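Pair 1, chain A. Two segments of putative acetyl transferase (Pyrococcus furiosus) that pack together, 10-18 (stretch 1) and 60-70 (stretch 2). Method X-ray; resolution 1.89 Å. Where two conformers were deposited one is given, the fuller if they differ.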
# COMPACT_ATOMS: atom_id res chain seq x y z
N GLU A 10 4.31 26.02 6.82
CA GLU A 10 4.60 24.71 6.17
C GLU A 10 3.34 24.08 5.54
O GLU A 10 3.40 23.54 4.43
CB GLU A 10 5.23 23.73 7.17
N TYR A 11 2.21 24.14 6.25
CA TYR A 11 0.97 23.52 5.76
C TYR A 11 -0.29 24.29 6.14
O TYR A 11 -0.30 25.05 7.11
CB TYR A 11 0.86 22.07 6.25
CG TYR A 11 0.40 21.94 7.69
CD1 TYR A 11 -0.96 21.88 8.01
CD2 TYR A 11 1.33 21.88 8.72
CE1 TYR A 11 -1.38 21.77 9.33
CE2 TYR A 11 0.92 21.78 10.04
CZ TYR A 11 -0.44 21.72 10.34
OH TYR A 11 -0.85 21.61 11.64
N THR A 12 -1.35 24.08 5.36
CA THR A 12 -2.66 24.69 5.60
C THR A 12 -3.72 23.61 5.69
O THR A 12 -3.55 22.53 5.13
CB THR A 12 -3.03 25.67 4.46
OG1 THR A 12 -4.33 26.23 4.70
CG2 THR A 12 -3.20 24.95 3.11
N ILE A 13 -4.81 23.91 6.39
CA ILE A 13 -5.97 23.01 6.49
C ILE A 13 -7.15 23.70 5.84
O ILE A 13 -7.52 24.81 6.23
CB ILE A 13 -6.31 22.66 7.96
CG1 ILE A 13 -5.16 21.89 8.60
CG2 ILE A 13 -7.62 21.83 8.03
CD1 ILE A 13 -5.30 21.70 10.09
N VAL A 14 -7.72 23.03 4.84
CA VAL A 14 -8.80 23.57 4.02
C VAL A 14 -9.82 22.48 3.81
O VAL A 14 -9.54 21.30 4.08
CB VAL A 14 -8.26 24.04 2.63
CG1 VAL A 14 -7.20 25.13 2.78
CG2 VAL A 14 -7.67 22.88 1.84
N ASP A 15 -11.00 22.84 3.30
CA ASP A 15 -11.99 21.84 2.91
C ASP A 15 -11.41 20.91 1.85
O ASP A 15 -10.65 21.34 0.97
CB ASP A 15 -13.26 22.50 2.41
CG ASP A 15 -14.30 21.50 2.01
OD1 ASP A 15 -14.35 21.17 0.83
OD2 ASP A 15 -15.09 20.98 2.82
N GLY A 16 -11.76 19.64 1.93
CA GLY A 16 -11.13 18.62 1.14
C GLY A 16 -12.02 17.97 0.11
O GLY A 16 -11.67 16.93 -0.42
N GLU A 17 -13.15 18.61 -0.21
CA GLU A 17 -14.07 18.04 -1.20
C GLU A 17 -13.36 17.76 -2.51
O GLU A 17 -13.57 16.72 -3.11
CB GLU A 17 -15.26 18.98 -1.48
CG GLU A 17 -16.47 18.77 -0.58
CD GLU A 17 -17.05 17.36 -0.64
OE1 GLU A 17 -16.60 16.50 0.15
OE2 GLU A 17 -17.99 17.10 -1.44
N GLU A 18 -12.50 18.69 -2.94
CA GLU A 18 -11.76 18.55 -4.20
C GLU A 18 -10.71 17.42 -4.20
O GLU A 18 -10.21 17.03 -5.26
CB GLU A 18 -11.05 19.87 -4.54
N GLU A 60 -24.39 13.26 5.93
CA GLU A 60 -23.75 14.53 5.64
C GLU A 60 -22.25 14.42 5.95
O GLU A 60 -21.87 14.34 7.12
CB GLU A 60 -24.39 15.64 6.49
CG GLU A 60 -23.82 17.04 6.27
CD GLU A 60 -24.06 17.98 7.44
OE1 GLU A 60 -23.29 18.95 7.59
OE2 GLU A 60 -25.01 17.75 8.22
N HIS A 61 -21.42 14.44 4.90
CA HIS A 61 -19.97 14.21 5.05
C HIS A 61 -19.17 15.51 4.93
O HIS A 61 -19.56 16.44 4.22
CB HIS A 61 -19.49 13.19 4.00
CG HIS A 61 -19.39 13.74 2.60
ND1 HIS A 61 -20.32 13.46 1.63
CD2 HIS A 61 -18.47 14.56 2.03
CE1 HIS A 61 -19.98 14.08 0.51
NE2 HIS A 61 -18.87 14.76 0.72
N LYS A 62 -18.05 15.57 5.64
CA LYS A 62 -17.13 16.69 5.57
C LYS A 62 -15.71 16.17 5.60
O LYS A 62 -15.38 15.32 6.41
CB LYS A 62 -17.34 17.64 6.75
CG LYS A 62 -16.39 18.81 6.83
CD LYS A 62 -16.67 19.84 5.76
CE LYS A 62 -15.76 21.03 5.90
NZ LYS A 62 -16.05 22.06 4.85
N PHE A 63 -14.88 16.67 4.71
CA PHE A 63 -13.47 16.36 4.69
C PHE A 63 -12.69 17.62 4.94
O PHE A 63 -13.01 18.67 4.38
CB PHE A 63 -13.08 15.82 3.33
CG PHE A 63 -13.63 14.48 3.01
CD1 PHE A 63 -12.92 13.33 3.34
CD2 PHE A 63 -14.81 14.35 2.30
CE1 PHE A 63 -13.41 12.08 3.02
CE2 PHE A 63 -15.30 13.11 1.97
CZ PHE A 63 -14.60 11.96 2.33
N PHE A 64 -11.65 17.52 5.78
CA PHE A 64 -10.59 18.54 5.82
C PHE A 64 -9.29 17.90 5.37
O PHE A 64 -9.02 16.74 5.70
CB PHE A 64 -10.40 19.11 7.21
CG PHE A 64 -11.54 19.97 7.67
CD1 PHE A 64 -11.66 21.29 7.23
CD2 PHE A 64 -12.49 19.47 8.55
CE1 PHE A 64 -12.72 22.11 7.67
CE2 PHE A 64 -13.55 20.27 8.99
CZ PHE A 64 -13.64 21.61 8.54
N VAL A 65 -8.46 18.65 4.65
CA VAL A 65 -7.15 18.17 4.27
C VAL A 65 -6.06 19.12 4.74
O VAL A 65 -6.27 20.33 4.85
CB VAL A 65 -7.03 17.93 2.73
CG1 VAL A 65 -7.96 16.81 2.30
CG2 VAL A 65 -7.32 19.21 1.94
N ALA A 66 -4.89 18.54 5.02
CA ALA A 66 -3.67 19.30 5.31
C ALA A 66 -2.86 19.28 4.02
O ALA A 66 -2.59 18.21 3.47
CB ALA A 66 -2.89 18.65 6.42
N LEU A 67 -2.49 20.47 3.53
CA LEU A 67 -1.79 20.61 2.24
C LEU A 67 -0.48 21.32 2.47
O LEU A 67 -0.45 22.35 3.13
CB LEU A 67 -2.64 21.42 1.27
CG LEU A 67 -4.00 20.86 0.86
CD1 LEU A 67 -4.67 21.80 -0.11
CD2 LEU A 67 -3.88 19.46 0.26
N ASN A 68 0.62 20.79 1.92
CA ASN A 68 1.91 21.50 1.99
C ASN A 68 1.97 22.63 0.96
O ASN A 68 0.99 22.88 0.25
CB ASN A 68 3.09 20.53 1.86
CG ASN A 68 3.26 19.96 0.46
OD1 ASN A 68 2.52 20.29 -0.47
ND2 ASN A 68 4.25 19.08 0.31
N GLU A 69 3.11 23.32 0.90
CA GLU A 69 3.27 24.51 0.04
C GLU A 69 3.07 24.21 -1.46
O GLU A 69 2.67 25.09 -2.22
CB GLU A 69 4.65 25.16 0.28
N ARG A 70 3.33 22.97 -1.86
CA ARG A 70 3.09 22.51 -3.23
C ARG A 70 1.68 21.95 -3.41
O ARG A 70 1.39 21.29 -4.41
CB ARG A 70 4.12 21.45 -3.61
O HOH W 1 -15.82 18.45 2.61

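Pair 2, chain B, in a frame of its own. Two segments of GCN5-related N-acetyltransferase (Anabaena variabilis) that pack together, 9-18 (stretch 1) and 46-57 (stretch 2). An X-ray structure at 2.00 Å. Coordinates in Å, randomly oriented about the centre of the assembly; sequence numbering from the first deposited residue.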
# COMPACT_ATOMS: atom_id res chain seq x y z
N ARG B 9 -17.47 -4.02 47.23
CA ARG B 9 -17.92 -3.89 45.79
C ARG B 9 -17.17 -4.84 44.85
O ARG B 9 -17.79 -5.58 44.07
CB ARG B 9 -17.70 -2.47 45.31
CG ARG B 9 -18.40 -2.19 44.01
CD ARG B 9 -17.79 -0.99 43.40
NE ARG B 9 -18.68 -0.36 42.44
CZ ARG B 9 -18.35 0.70 41.72
NH1 ARG B 9 -17.13 1.24 41.83
NH2 ARG B 9 -19.24 1.22 40.89
N PHE B 10 -15.83 -4.79 44.90
CA PHE B 10 -14.98 -5.70 44.15
C PHE B 10 -14.37 -6.68 45.12
O PHE B 10 -13.79 -6.26 46.10
CB PHE B 10 -13.86 -4.99 43.43
CG PHE B 10 -14.32 -4.06 42.36
CD1 PHE B 10 -15.06 -4.52 41.28
CD2 PHE B 10 -13.97 -2.73 42.39
CE1 PHE B 10 -15.48 -3.66 40.28
CE2 PHE B 10 -14.38 -1.86 41.39
CZ PHE B 10 -15.14 -2.33 40.34
N LYS B 11 -14.50 -7.97 44.86
CA LYS B 11 -13.92 -8.98 45.70
C LYS B 11 -12.85 -9.68 44.85
O LYS B 11 -13.10 -10.02 43.69
CB LYS B 11 -15.01 -9.95 46.21
CG LYS B 11 -14.49 -11.04 47.15
CD LYS B 11 -15.52 -12.11 47.44
CE LYS B 11 -14.97 -13.11 48.45
NZ LYS B 11 -16.01 -14.05 49.02
N TYR B 12 -11.67 -9.87 45.43
CA TYR B 12 -10.52 -10.50 44.74
C TYR B 12 -10.35 -11.92 45.24
O TYR B 12 -10.28 -12.10 46.43
CB TYR B 12 -9.27 -9.68 45.10
CG TYR B 12 -7.92 -10.22 44.66
CD1 TYR B 12 -7.47 -10.05 43.37
CD2 TYR B 12 -7.04 -10.80 45.59
CE1 TYR B 12 -6.21 -10.51 42.98
CE2 TYR B 12 -5.78 -11.25 45.21
CZ TYR B 12 -5.37 -11.11 43.90
OH TYR B 12 -4.12 -11.53 43.48
N THR B 13 -10.21 -12.92 44.36
CA THR B 13 -10.07 -14.30 44.81
C THR B 13 -9.16 -15.12 43.91
O THR B 13 -8.83 -14.72 42.83
CB THR B 13 -11.46 -15.01 44.79
OG1 THR B 13 -11.80 -15.43 43.47
CG2 THR B 13 -12.55 -14.09 45.33
N LYS B 14 -8.77 -16.31 44.33
CA LYS B 14 -8.00 -17.17 43.44
C LYS B 14 -9.01 -17.78 42.49
O LYS B 14 -10.20 -17.89 42.84
CB LYS B 14 -7.17 -18.20 44.25
CG LYS B 14 -6.10 -17.49 45.12
CD LYS B 14 -5.18 -18.41 45.90
N ALA B 15 -8.62 -18.09 41.25
CA ALA B 15 -9.55 -18.76 40.33
C ALA B 15 -9.79 -20.15 40.89
O ALA B 15 -8.94 -20.68 41.57
CB ALA B 15 -8.96 -18.86 38.90
N SER B 16 -10.96 -20.73 40.57
CA SER B 16 -11.39 -22.05 41.01
C SER B 16 -12.13 -22.67 39.85
O SER B 16 -12.46 -21.99 38.85
CB SER B 16 -12.37 -21.92 42.16
OG SER B 16 -13.60 -21.39 41.69
N GLN B 17 -12.47 -23.94 40.00
CA GLN B 17 -13.24 -24.64 39.00
C GLN B 17 -14.57 -23.96 38.81
O GLN B 17 -15.19 -24.12 37.78
CB GLN B 17 -13.49 -26.10 39.46
CG GLN B 17 -12.32 -27.03 39.27
CD GLN B 17 -12.14 -27.40 37.81
OE1 GLN B 17 -11.52 -26.66 37.03
NE2 GLN B 17 -12.67 -28.56 37.44
N GLU B 18 -15.02 -23.21 39.81
CA GLU B 18 -16.32 -22.58 39.76
C GLU B 18 -16.34 -21.37 38.85
O GLU B 18 -17.40 -21.00 38.32
CB GLU B 18 -16.75 -22.15 41.16
CG GLU B 18 -18.24 -21.80 41.30
CD GLU B 18 -19.18 -23.03 41.19
OE1 GLU B 18 -18.73 -24.17 41.45
OE2 GLU B 18 -20.39 -22.82 40.87
N GLY B 46 -1.75 -22.72 34.26
CA GLY B 46 -2.22 -23.32 35.49
C GLY B 46 -3.22 -22.44 36.22
O GLY B 46 -2.98 -21.27 36.51
N LEU B 47 -4.36 -23.03 36.52
CA LEU B 47 -5.45 -22.39 37.24
C LEU B 47 -5.04 -21.74 38.56
O LEU B 47 -5.65 -20.75 38.98
CB LEU B 47 -6.52 -23.48 37.50
CG LEU B 47 -7.85 -23.13 38.17
CD1 LEU B 47 -8.92 -24.17 37.83
CD2 LEU B 47 -7.72 -23.02 39.68
N GLU B 48 -4.06 -22.35 39.24
CA GLU B 48 -3.56 -21.87 40.53
C GLU B 48 -3.00 -20.48 40.43
O GLU B 48 -2.99 -19.76 41.43
CB GLU B 48 -2.47 -22.79 41.11
CG GLU B 48 -1.36 -23.24 40.13
CD GLU B 48 -1.84 -24.33 39.15
N ASN B 49 -2.51 -20.12 39.23
CA ASN B 49 -1.92 -18.82 38.95
C ASN B 49 -2.90 -17.76 38.53
O ASN B 49 -2.54 -16.60 38.42
CB ASN B 49 -0.83 -18.98 37.89
CG ASN B 49 0.33 -19.80 38.39
OD1 ASN B 49 0.72 -19.65 39.54
ND2 ASN B 49 0.83 -20.73 37.56
N PHE B 50 -4.14 -18.15 38.28
CA PHE B 50 -5.14 -17.13 37.91
C PHE B 50 -5.88 -16.56 39.12
O PHE B 50 -6.04 -17.20 40.19
CB PHE B 50 -6.10 -17.64 36.87
CG PHE B 50 -5.50 -17.80 35.51
CD1 PHE B 50 -4.88 -18.98 35.17
CD2 PHE B 50 -5.63 -16.82 34.56
CE1 PHE B 50 -4.37 -19.14 33.89
CE2 PHE B 50 -5.11 -16.98 33.29
CZ PHE B 50 -4.49 -18.14 32.95
N ARG B 51 -6.25 -15.31 38.98
CA ARG B 51 -6.94 -14.56 40.02
C ARG B 51 -8.14 -13.95 39.35
O ARG B 51 -8.11 -13.61 38.15
CB ARG B 51 -6.08 -13.38 40.52
CG ARG B 51 -4.81 -13.80 41.13
CD ARG B 51 -5.09 -14.64 42.37
NE ARG B 51 -3.86 -15.10 42.99
CZ ARG B 51 -3.27 -16.25 42.71
NH1 ARG B 51 -3.77 -17.12 41.84
NH2 ARG B 51 -2.16 -16.53 43.33
N VAL B 52 -9.17 -13.76 40.16
CA VAL B 52 -10.45 -13.24 39.68
C VAL B 52 -10.90 -12.06 40.47
O VAL B 52 -10.69 -12.02 41.65
CB VAL B 52 -11.55 -14.37 39.83
CG1 VAL B 52 -12.94 -13.81 39.66
CG2 VAL B 52 -11.28 -15.49 38.80
N ILE B 53 -11.53 -11.08 39.82
CA ILE B 53 -12.20 -9.99 40.53
C ILE B 53 -13.70 -10.08 40.27
O ILE B 53 -14.14 -10.32 39.13
CB ILE B 53 -11.63 -8.59 40.18
CG1 ILE B 53 -12.23 -7.51 41.06
CG2 ILE B 53 -11.83 -8.23 38.74
CD1 ILE B 53 -11.71 -6.15 40.73
N TYR B 54 -14.49 -9.96 41.34
CA TYR B 54 -15.93 -10.00 41.24
C TYR B 54 -16.49 -8.62 41.48
O TYR B 54 -15.93 -7.88 42.25
CB TYR B 54 -16.55 -10.87 42.33
CG TYR B 54 -16.41 -12.37 42.13
CD1 TYR B 54 -15.26 -13.04 42.52
CD2 TYR B 54 -17.45 -13.11 41.59
CE1 TYR B 54 -15.16 -14.42 42.35
CE2 TYR B 54 -17.35 -14.47 41.40
CZ TYR B 54 -16.21 -15.12 41.78
OH TYR B 54 -16.13 -16.48 41.58
N ARG B 55 -17.60 -8.32 40.82
CA ARG B 55 -18.34 -7.09 41.06
C ARG B 55 -19.71 -7.61 41.46
O ARG B 55 -20.43 -8.21 40.64
CB ARG B 55 -18.43 -6.21 39.82
CG ARG B 55 -19.01 -4.83 40.12
CD ARG B 55 -19.21 -4.02 38.84
NE ARG B 55 -19.88 -2.75 39.11
CZ ARG B 55 -21.19 -2.62 39.31
NH1 ARG B 55 -22.01 -3.69 39.32
NH2 ARG B 55 -21.70 -1.41 39.55
N GLU B 56 -20.05 -7.42 42.72
CA GLU B 56 -21.25 -7.99 43.26
C GLU B 56 -21.03 -9.50 43.12
O GLU B 56 -19.96 -9.99 43.45
CB GLU B 56 -22.50 -7.41 42.57
CG GLU B 56 -22.47 -5.86 42.43
CD GLU B 56 -22.09 -5.09 43.75
OE1 GLU B 56 -22.34 -5.62 44.86
OE2 GLU B 56 -21.53 -3.96 43.66
N GLN B 57 -21.99 -10.26 42.64
CA GLN B 57 -21.80 -11.70 42.57
C GLN B 57 -21.33 -12.17 41.19
O GLN B 57 -21.34 -13.38 40.92
CB GLN B 57 -23.12 -12.43 42.88
CG GLN B 57 -23.99 -11.86 44.01
CD GLN B 57 -23.28 -11.79 45.34
OE1 GLN B 57 -22.27 -11.10 45.51
NE2 GLN B 57 -23.84 -12.48 46.33
O HOH W 2 -6.22 -20.19 41.58

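The sharpest difference lies where the first strand ends and the chain turns past its partner. In pair 1 this position is glycine, G16(A), and an ideal CB there would lie 2.7 Å from V65(A) CG1, a clash. In pair 2 the matching residue, A15(B), does carry a methyl group, which points toward the second stretch and packs with its CB 3.7 Å from F50(B) CB and 4.1 Å from V52(B) CG2. Although V65(A) is m and V52(B) is t, each presents a methyl to this position, CG1 of V65(A) and CG2 of V52(B), so the rotamer change does not open space for the A15(B) methyl; the CA atoms of G16(A) and A15(B) themselves lie 0.9 Å apart after superposition. Both residues nevertheless make the same backbone hydrogen bond, G16(A) N to F63(A) O and A15(B) N to F50(B) O, each 2.9 Å.

The shared framework is a two-stranded antiparallel ladder, with strand directions 151° apart in pair 1 and 158° in pair 2 and a closest axial approach of 4.5 Å in both. Fourteen central residues superpose with an RMSD of 0.7 Å. T12(A) and V14(A) match K11(B) and T13(B), and their partners L67(A) and V65(A) match Y54(B) and V52(B). Each of these facing pairs is joined by two reciprocal N-H...O bonds; those from L67(A) N to T12(A) O (2.8 Å) and from Y54(B) N to K11(B) O (2.7 Å) are equivalent.

On the face bearing V14(A), V65(A) and L67(A), packing is aliphatic: V14(A) CG2 lies 3.7 Å from both V65(A) CG2 and L67(A) CD1. Pair 2 replaces the valine by T13(B) and the leucine by Y54(B). The threonine OG1 approaches the edge of the tyrosine ring, 3.7 Å from Y54(B) CE1, and donates a hydrogen bond to K14(B) O at 3.0 Å.

On the other face, the small A66(A) receives the ring of Y11(A), with Y11(A) CD1 4.1 Å from A66(A) CB. Pair 2 has the larger I53(B) here, and its CD1 reaches to 3.6 Å from F10(B) CB. I13(A) sets its CG2 4.0 Å from F64(A) CB; at the matching positions, Y12(B) brings its OH within 3.3 Å of R51(B) CG.

The divergent final pair shows another exchange. D15(A) OD2 forms a very short salt bridge with K62(A) NZ (2.5 Å), while D15(A) OD1 accepts a hydrogen bond from E17(A) N at 3.0 Å. K14(B), modelled only to CD, instead lays its aliphatic chain over one face of the R51(B) guanidinium, with CG 3.9 Å from R51(B) NE; N49(B), the match of K62(A), makes no contact with the first stretch.

Beyond this point the reinforcements differ. H61(A) NE2 donates to E17(A) OE1 at 2.9 Å, and water 1 bridges D15(A) OD2 (2.6 Å) and F63(A) N (2.9 Å). In pair 2 L47(B) covers the turn, its CD2 3.2 Å from A15(B) O, and water 2 lies between A15(B) O (2.8 Å) and L47(B) O (2.7 Å), linking the two stretches.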